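Uncharacterized protein from DUF35 family (Sulfolobus solfataricus, PDB 3IRB) is of uncharacterised function but binds zinc through a zinc ribbon joined to an OB-fold domain, and may bind acyl-CoA. Local coordinates at residues S12-R15 and W16-V19; V19-A22 and E23-Y27. All coordinates share one frame; numbering follows the deposited sequence.

Interaction 1: S12-R15 and W16-V19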
loop_
_atom_site.group_PDB
_atom_site.type_symbol
_atom_site.label_atom_id
_atom_site.label_comp_id
_atom_site.label_asym_id
_atom_site.label_seq_id
_atom_site.Cartn_x
_atom_site.Cartn_y
_atom_site.Cartn_z
ATOM N N SER A 12 -17.445 6.181 -7.145
ATOM C CA SER A 12 -16.608 5.431 -6.248
ATOM C C SER A 12 -15.126 5.405 -6.659
ATOM O O SER A 12 -14.275 5.328 -5.777
ATOM C CB SER A 12 -17.158 4.009 -6.054
ATOM O OG SER A 12 -17.111 3.294 -7.256
ATOM N N LEU A 13 -14.818 5.455 -7.965
ATOM C CA LEU A 13 -13.414 5.421 -8.381
ATOM C C LEU A 13 -12.733 6.738 -7.948
ATOM O O LEU A 13 -11.653 6.721 -7.370
ATOM C CB LEU A 13 -13.226 5.131 -9.871
ATOM C CG LEU A 13 -13.520 3.687 -10.322
ATOM C CD1 LEU A 13 -13.733 3.660 -11.832
ATOM C CD2 LEU A 13 -12.389 2.719 -9.893
ATOM N N LEU A 14 -13.424 7.849 -8.108
ATOM C CA LEU A 14 -12.825 9.120 -7.730
ATOM C C LEU A 14 -12.755 9.205 -6.210
ATOM O O LEU A 14 -11.765 9.690 -5.676
ATOM C CB LEU A 14 -13.544 10.319 -8.289
ATOM C CG LEU A 14 -12.866 11.673 -7.962
ATOM C CD1 LEU A 14 -11.462 11.714 -8.459
ATOM C CD2 LEU A 14 -13.662 12.846 -8.555
ATOM N N ARG A 15 -13.784 8.709 -5.522
ATOM C CA ARG A 15 -13.768 8.709 -4.061
ATOM C C ARG A 15 -12.550 7.953 -3.544
ATOM O O ARG A 15 -11.877 8.405 -2.600
ATOM C CB ARG A 15 -15.039 8.090 -3.486
ATOM C CG ARG A 15 -15.176 8.142 -1.929
ATOM C CD ARG A 15 -14.938 6.774 -1.202
ATOM N NE ARG A 15 -14.856 6.921 0.267
ATOM C CZ ARG A 15 -14.131 6.142 1.080
ATOM N NH1 ARG A 15 -13.400 5.146 0.585
ATOM N NH2 ARG A 15 -14.105 6.363 2.400
ATOM N N TRP A 16 -12.308 6.776 -4.107
ATOM C CA TRP A 16 -11.186 5.955 -3.657
ATOM C C TRP A 16 -9.863 6.661 -4.019
ATOM O O TRP A 16 -8.903 6.627 -3.250
ATOM C CB TRP A 16 -11.248 4.497 -4.173
ATOM C CG TRP A 16 -12.160 3.625 -3.337
ATOM C CD1 TRP A 16 -13.377 3.128 -3.689
ATOM C CD2 TRP A 16 -11.927 3.196 -1.993
ATOM N NE1 TRP A 16 -13.927 2.436 -2.643
ATOM C CE2 TRP A 16 -13.049 2.446 -1.595
ATOM C CE3 TRP A 16 -10.878 3.387 -1.076
ATOM C CZ2 TRP A 16 -13.145 1.863 -0.330
ATOM C CZ3 TRP A 16 -10.972 2.804 0.184
ATOM C CH2 TRP A 16 -12.096 2.048 0.538
ATOM N N TYR A 17 -9.814 7.287 -5.176
ATOM C CA TYR A 17 -8.618 8.075 -5.530
ATOM C C TYR A 17 -8.361 9.153 -4.452
ATOM O O TYR A 17 -7.243 9.330 -3.981
ATOM C CB TYR A 17 -8.770 8.689 -6.906
ATOM C CG TYR A 17 -7.631 9.590 -7.273
ATOM C CD1 TYR A 17 -6.383 9.057 -7.587
ATOM C CD2 TYR A 17 -7.782 10.963 -7.266
ATOM C CE1 TYR A 17 -5.314 9.882 -7.912
ATOM C CE2 TYR A 17 -6.726 11.793 -7.598
ATOM C CZ TYR A 17 -5.497 11.242 -7.920
ATOM O OH TYR A 17 -4.447 12.066 -8.236
ATOM N N ASP A 18 -9.419 9.837 -4.061
ATOM C CA ASP A 18 -9.318 10.907 -3.062
ATOM C C ASP A 18 -8.774 10.428 -1.729
ATOM O O ASP A 18 -7.900 11.064 -1.167
ATOM C CB ASP A 18 -10.676 11.573 -2.871
ATOM C CG ASP A 18 -11.042 12.466 -4.010
ATOM O OD1 ASP A 18 -10.149 12.819 -4.816
ATOM O OD2 ASP A 18 -12.230 12.814 -4.083
ATOM N N VAL A 19 -9.292 9.305 -1.242
ATOM C CA VAL A 19 -8.842 8.712 0.003
ATOM C C VAL A 19 -7.368 8.314 -0.086
ATOM O O VAL A 19 -6.578 8.621 0.816
ATOM C CB VAL A 19 -9.692 7.455 0.369
ATOM C CG1 VAL A 19 -8.990 6.623 1.474
ATOM C CG2 VAL A 19 -11.096 7.869 0.761
#
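R15 and W16, neighbours in sequence, fold their side chains together on one flank of helix 12-28. The guanidinium stands over a face of the indole as a cation-pi pair, with R15 CZ 4.5 Å from the centroid of the W16 six-membered ring and only 4° off its normal. The two planes are nearly perpendicular, 82° apart, which leaves R15 NH1 directed down at the ring, 3.4 Å from W16 CH2, with the guanidinium edge-on to the indole. The arginine chain gets there by leaving with CG anti to its own backbone N (chi1 -175°) and then bending at chi2. One turn further on, V19 closes the group: its CG2 lies over the centre of a guanidinium face, 3.5 Å from R15 CZ, so one flat cation is flanked by an aromatic ring at its edge and a methyl on a face. This is the tight part of the contact. The indole itself reaches inward to I90 and I105 of the sheet, while R15 lies exposed on its outer side. L14, Y17 and D18 form a looser, solvent-facing side: L14 CD1 approaches Y17 CD2 at 3.9 Å, obliquely to the ring, and the D18 carboxylate passes obliquely by the leucine, its OD1 4.0 Å from L14 CD1. Underneath run four i to i+4 backbone bonds, W16 N to S12 O at 3.0 Å being the first. At the start of the helix, the D94 carboxylate accepts from L13 N and L14 N. The whole is the first turns of an amphipathic alpha-helix, one side laid on beta-strands 83-92 and 98-109.

Interaction 2: V19-A22 and E23-Y27; sequences VMEA and ERYEY
E21 and R24 run side by side along the helix and meet at their ends, where R24 NH1 gives a weak hydrogen bond to E21 OE1 at 3.5 Å within a salt bridge. The carboxylate comes to the edge of the guanidinium with the two planes 80° apart, so only one nitrogen and one oxygen meet. Bends along the glutamate, with chi2 at -59°, carry its acid group toward the extended arginine. A water joins E21 OE1 to Y25 OH, 2.6 Å from each. Y25 OH also lies above a guanidinium face of R24. On another side of the helix, E23 extends alongside V19, its OE2 3.7 Å from V19 CG1 and its CG 3.4 Å from V19 O, and it also touches L118 of strand 114-123. Cutting E23 back to alanine takes away the chain that touches both V19 and L118, and would probably leave V19 CG1 without its cover on this flank. The backbone beneath is helical, with E23 N bonded to V19 O and R24 N to M20 O; the latter carbonyl also accepts from W138 NE1. Farther out, selenomethionine M20 is buried against L118 and Y120 of strand 114-123, W138 touches both E21 and R24, and R24 and Y27 reach F37 of helix 30-41.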
loop_
_atom_site.group_PDB
_atom_site.type_symbol
_atom_site.label_atom_id
_atom_site.label_comp_id
_atom_site.label_asym_id
_atom_site.label_seq_id
_atom_site.Cartn_x
_atom_site.Cartn_y
_atom_site.Cartn_z
ATOM N N VAL A 19 -9.292 9.305 -1.242
ATOM C CA VAL A 19 -8.842 8.712 0.003
ATOM C C VAL A 19 -7.368 8.314 -0.086
ATOM O O VAL A 19 -6.578 8.621 0.816
ATOM C CB VAL A 19 -9.692 7.455 0.369
ATOM C CG1 VAL A 19 -8.990 6.623 1.474
ATOM C CG2 VAL A 19 -11.096 7.869 0.761
HETATM N N MSE A 20 -6.983 7.699 -1.200
HETATM C CA MSE A 20 -5.596 7.268 -1.389
HETATM C C MSE A 20 -4.659 8.468 -1.505
HETATM O O MSE A 20 -3.538 8.440 -1.000
HETATM C CB MSE A 20 -5.473 6.347 -2.607
HETATM C CG MSE A 20 -6.309 5.058 -2.435
HETATM SE SE MSE A 20 -6.927 4.223 -4.113
HETATM C CE MSE A 20 -5.672 2.825 -3.761
ATOM N N GLU A 21 -5.116 9.527 -2.156
ATOM C CA GLU A 21 -4.318 10.750 -2.226
ATOM C C GLU A 21 -4.163 11.430 -0.850
ATOM O O GLU A 21 -3.092 11.923 -0.524
ATOM C CB GLU A 21 -4.884 11.737 -3.234
ATOM C CG GLU A 21 -4.497 11.424 -4.668
ATOM C CD GLU A 21 -2.984 11.405 -4.889
ATOM O OE1 GLU A 21 -2.336 12.467 -4.770
ATOM O OE2 GLU A 21 -2.450 10.321 -5.181
ATOM N N ALA A 22 -5.240 11.508 -0.076
ATOM C CA ALA A 22 -5.159 12.085 1.268
ATOM C C ALA A 22 -4.078 11.365 2.071
ATOM O O ALA A 22 -3.251 11.979 2.763
ATOM C CB ALA A 22 -6.524 11.993 1.976
ATOM N N GLU A 23 -4.063 10.042 1.958
ATOM C CA GLU A 23 -3.105 9.233 2.683
ATOM C C GLU A 23 -1.660 9.425 2.252
ATOM O O GLU A 23 -0.753 9.386 3.096
ATOM C CB GLU A 23 -3.523 7.763 2.639
ATOM C CG GLU A 23 -4.821 7.603 3.492
ATOM C CD GLU A 23 -5.389 6.200 3.522
ATOM O OE1 GLU A 23 -4.755 5.250 2.988
ATOM O OE2 GLU A 23 -6.486 6.087 4.115
ATOM N N ARG A 24 -1.437 9.626 0.961
ATOM C CA ARG A 24 -0.101 9.915 0.484
ATOM C C ARG A 24 0.541 11.041 1.303
ATOM O O ARG A 24 1.664 10.919 1.775
ATOM C CB ARG A 24 -0.148 10.309 -0.993
ATOM C CG ARG A 24 1.062 10.989 -1.470
ATOM C CD ARG A 24 0.887 11.421 -2.875
ATOM N NE ARG A 24 2.047 12.164 -3.332
ATOM C CZ ARG A 24 2.122 12.771 -4.510
ATOM N NH1 ARG A 24 1.093 12.726 -5.356
ATOM N NH2 ARG A 24 3.234 13.425 -4.843
ATOM N N TYR A 25 -0.192 12.134 1.497
ATOM C CA TYR A 25 0.366 13.281 2.190
ATOM C C TYR A 25 0.561 13.008 3.666
ATOM O O TYR A 25 1.568 13.442 4.223
ATOM C CB TYR A 25 -0.446 14.536 1.921
ATOM C CG TYR A 25 -0.349 14.876 0.464
ATOM C CD1 TYR A 25 0.875 15.319 -0.083
ATOM C CD2 TYR A 25 -1.424 14.709 -0.372
ATOM C CE1 TYR A 25 0.986 15.584 -1.428
ATOM C CE2 TYR A 25 -1.333 15.014 -1.720
ATOM C CZ TYR A 25 -0.126 15.439 -2.236
ATOM O OH TYR A 25 -0.028 15.720 -3.567
ATOM N N GLU A 26 -0.339 12.237 4.275
ATOM C CA GLU A 26 -0.130 11.808 5.666
ATOM C C GLU A 26 1.161 11.015 5.810
ATOM O O GLU A 26 1.959 11.306 6.691
ATOM C CB GLU A 26 -1.327 11.032 6.211
ATOM C CG GLU A 26 -2.571 11.945 6.361
ATOM C CD GLU A 26 -3.877 11.204 6.693
ATOM O OE1 GLU A 26 -3.818 10.002 7.037
ATOM O OE2 GLU A 26 -4.954 11.852 6.615
ATOM N N TYR A 27 1.379 10.039 4.921
ATOM C CA TYR A 27 2.610 9.231 4.936
ATOM C C TYR A 27 3.864 10.035 4.602
ATOM O O TYR A 27 4.969 9.630 4.956
ATOM C CB TYR A 27 2.516 8.071 3.943
ATOM C CG TYR A 27 1.528 6.993 4.380
ATOM C CD1 TYR A 27 1.638 6.384 5.626
ATOM C CD2 TYR A 27 0.496 6.591 3.541
ATOM C CE1 TYR A 27 0.730 5.414 6.034
ATOM C CE2 TYR A 27 -0.396 5.610 3.931
ATOM C CZ TYR A 27 -0.285 5.038 5.172
ATOM O OH TYR A 27 -1.197 4.066 5.534
HETATM O O HOH W 1 -0.162 10.266 -6.003
HETATM O O HOH W 2 -2.048 15.007 -5.098
#

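Interactions 1 and 2 are successive parts of helix 12-28 and share V19, which meets an arginine in the first and a glutamate in the second. Both are mainly surface contacts, though interaction 2 lies closer to the centre of the chain and includes the buried M20. Their chemistry differs: residues 12-19 rely on a cation-pi pair backed by an aliphatic methyl, whereas residues 19-27 use a weak salt bridge, with a water joining the glutamate to a tyrosine hydroxyl. The surroundings change as well, from strands 83-92 and 98-109 beneath the first to strand 114-123, W138 and helix 30-41 around the second. Neither contact lies near the zinc site.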